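Local coordinates for multiple PDZ domain protein (Mus musculus, PDB 4XH7) that probably acts as a multi-domain scaffold in signalling, its fourth PDZ domain being of the kind that binds short peptide segments, often C-terminal tails, of partner proteins, at residues V30-K35 against L99-T104. Residues are numbered along the deposited sequence.
Sequences VAHVSK and LPIDVT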
loop_
_atom_site.group_PDB
_atom_site.type_symbol
_atom_site.label_atom_id
_atom_site.label_comp_id
_atom_site.label_asym_id
_atom_site.label_seq_id
_atom_site.Cartn_x
_atom_site.Cartn_y
_atom_site.Cartn_z
ATOM N N VAL A 30 -5.389 -4.936 1.329
ATOM C CA VAL A 30 -4.861 -4.280 2.530
ATOM C C VAL A 30 -3.725 -5.106 3.111
ATOM O O VAL A 30 -3.873 -6.318 3.310
ATOM C CB VAL A 30 -5.976 -4.062 3.584
ATOM C CG1 VAL A 30 -5.411 -3.483 4.890
ATOM C CG2 VAL A 30 -6.989 -3.086 3.029
ATOM N N ALA A 31 -2.580 -4.472 3.376
ATOM C CA ALA A 31 -1.456 -5.201 3.979
ATOM C C ALA A 31 -1.071 -4.563 5.298
ATOM O O ALA A 31 -0.946 -3.353 5.383
ATOM C CB ALA A 31 -0.259 -5.222 3.045
ATOM N N HIS A 32 -0.877 -5.386 6.328
ATOM C CA HIS A 32 -0.361 -4.870 7.592
ATOM C C HIS A 32 1.112 -5.204 7.649
ATOM O O HIS A 32 1.516 -6.387 7.612
ATOM C CB HIS A 32 -1.136 -5.465 8.767
ATOM C CG HIS A 32 -2.586 -5.127 8.727
ATOM N ND1 HIS A 32 -3.538 -6.002 8.254
ATOM C CD2 HIS A 32 -3.244 -3.990 9.049
ATOM C CE1 HIS A 32 -4.727 -5.426 8.303
ATOM N NE2 HIS A 32 -4.576 -4.200 8.776
ATOM N N VAL A 33 1.920 -4.159 7.692
ATOM C CA VAL A 33 3.358 -4.306 7.563
ATOM C C VAL A 33 3.999 -3.803 8.846
ATOM O O VAL A 33 3.521 -2.833 9.429
ATOM C CB VAL A 33 3.869 -3.491 6.341
ATOM C CG1 VAL A 33 5.396 -3.499 6.236
ATOM C CG2 VAL A 33 3.287 -4.068 5.058
ATOM N N SER A 34 5.059 -4.469 9.291
ATOM C CA SER A 34 5.863 -3.962 10.402
ATOM C C SER A 34 7.299 -3.789 9.969
ATOM O O SER A 34 7.947 -4.752 9.541
ATOM C CB SER A 34 5.790 -4.916 11.595
ATOM O OG SER A 34 4.479 -4.883 12.131
ATOM N N LYS A 35 7.772 -2.551 10.023
ATOM C CA LYS A 35 9.154 -2.281 9.672
ATOM C C LYS A 35 10.062 -2.887 10.737
ATOM O O LYS A 35 9.636 -3.103 11.867
ATOM C CB LYS A 35 9.386 -0.786 9.528
ATOM C CG LYS A 35 8.838 -0.242 8.225
ATOM C CD LYS A 35 8.471 1.223 8.311
ATOM C CE LYS A 35 9.621 2.057 8.773
ATOM N NZ LYS A 35 9.317 3.489 8.651
ATOM N N LEU A 99 6.789 7.196 7.760
ATOM C CA LEU A 99 5.924 6.208 8.396
ATOM C C LEU A 99 6.538 5.670 9.691
ATOM O O LEU A 99 7.743 5.462 9.772
ATOM C CB LEU A 99 5.660 5.041 7.436
ATOM C CG LEU A 99 4.706 5.437 6.312
ATOM C CD1 LEU A 99 4.688 4.335 5.293
ATOM C CD2 LEU A 99 3.307 5.691 6.883
ATOM N N PRO A 100 5.687 5.421 10.695
ATOM C CA PRO A 100 6.118 4.705 11.903
ATOM C C PRO A 100 6.357 3.220 11.641
ATOM O O PRO A 100 6.208 2.758 10.509
ATOM C CB PRO A 100 4.934 4.898 12.836
ATOM C CG PRO A 100 3.757 4.820 11.892
ATOM C CD PRO A 100 4.231 5.665 10.701
ATOM N N ILE A 101 6.731 2.466 12.672
ATOM C CA ILE A 101 7.002 1.043 12.529
ATOM C C ILE A 101 5.842 0.224 11.954
ATOM O O ILE A 101 6.041 -0.626 11.077
ATOM C CB ILE A 101 7.383 0.450 13.901
ATOM C CG1 ILE A 101 8.757 0.951 14.282
ATOM C CG2 ILE A 101 7.353 -1.065 13.864
ATOM C CD1 ILE A 101 9.786 0.413 13.394
ATOM N N ASP A 102 4.638 0.478 12.459
ATOM C CA ASP A 102 3.461 -0.276 12.044
ATOM C C ASP A 102 2.716 0.466 10.949
ATOM O O ASP A 102 2.307 1.603 11.147
ATOM C CB ASP A 102 2.545 -0.526 13.240
ATOM C CG ASP A 102 3.160 -1.492 14.251
ATOM O OD1 ASP A 102 3.814 -2.480 13.828
ATOM O OD2 ASP A 102 2.998 -1.254 15.468
ATOM N N VAL A 103 2.508 -0.199 9.814
ATOM C CA VAL A 103 1.944 0.464 8.648
ATOM C C VAL A 103 0.784 -0.337 8.085
ATOM O O VAL A 103 0.894 -1.547 7.904
ATOM C CB VAL A 103 3.000 0.637 7.536
ATOM C CG1 VAL A 103 2.387 1.367 6.337
ATOM C CG2 VAL A 103 4.199 1.413 8.090
ATOM N N THR A 104 -0.323 0.324 7.819
ATOM C CA THR A 104 -1.404 -0.308 7.086
ATOM C C THR A 104 -1.391 0.248 5.676
ATOM O O THR A 104 -1.604 1.438 5.502
ATOM C CB THR A 104 -2.760 -0.016 7.755
ATOM O OG1 THR A 104 -2.734 -0.605 9.068
ATOM C CG2 THR A 104 -3.923 -0.632 6.933
#
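Strands 30-34 and 102-104 run antiparallel, with axes 4.8 Å apart at an angle of 167°. They pair the first and last strands of the PDZ fold, so the two ends of the domain close in one sheet. V33 and V103 form a hydrogen-bonded pair: V33 N to V103 O and V103 N to V33 O are both 2.8 Å. H32-T104 and S34-D102 are the flanking non-hydrogen-bonded pairs. Past the strand end, K35 N still donates to I101 O at 2.8 Å. On one face, V33 and V103 pack CB to CB at 4.4 Å. V33 also touches P63 and S67 of helix 63-67, which covers this buried side. The opposite face carries H32, S34, D102 and T104. Here the edge of the H32 ring meets T104, with CD2 3.4 Å from OG1. S34 OG donates to D102 OD1 at 3.0 Å. N80 holds the other edge of 102-104. K35 extends its chain past V103, and its NZ donates to the backbone oxygen of L99, NZ to O 2.8 Å.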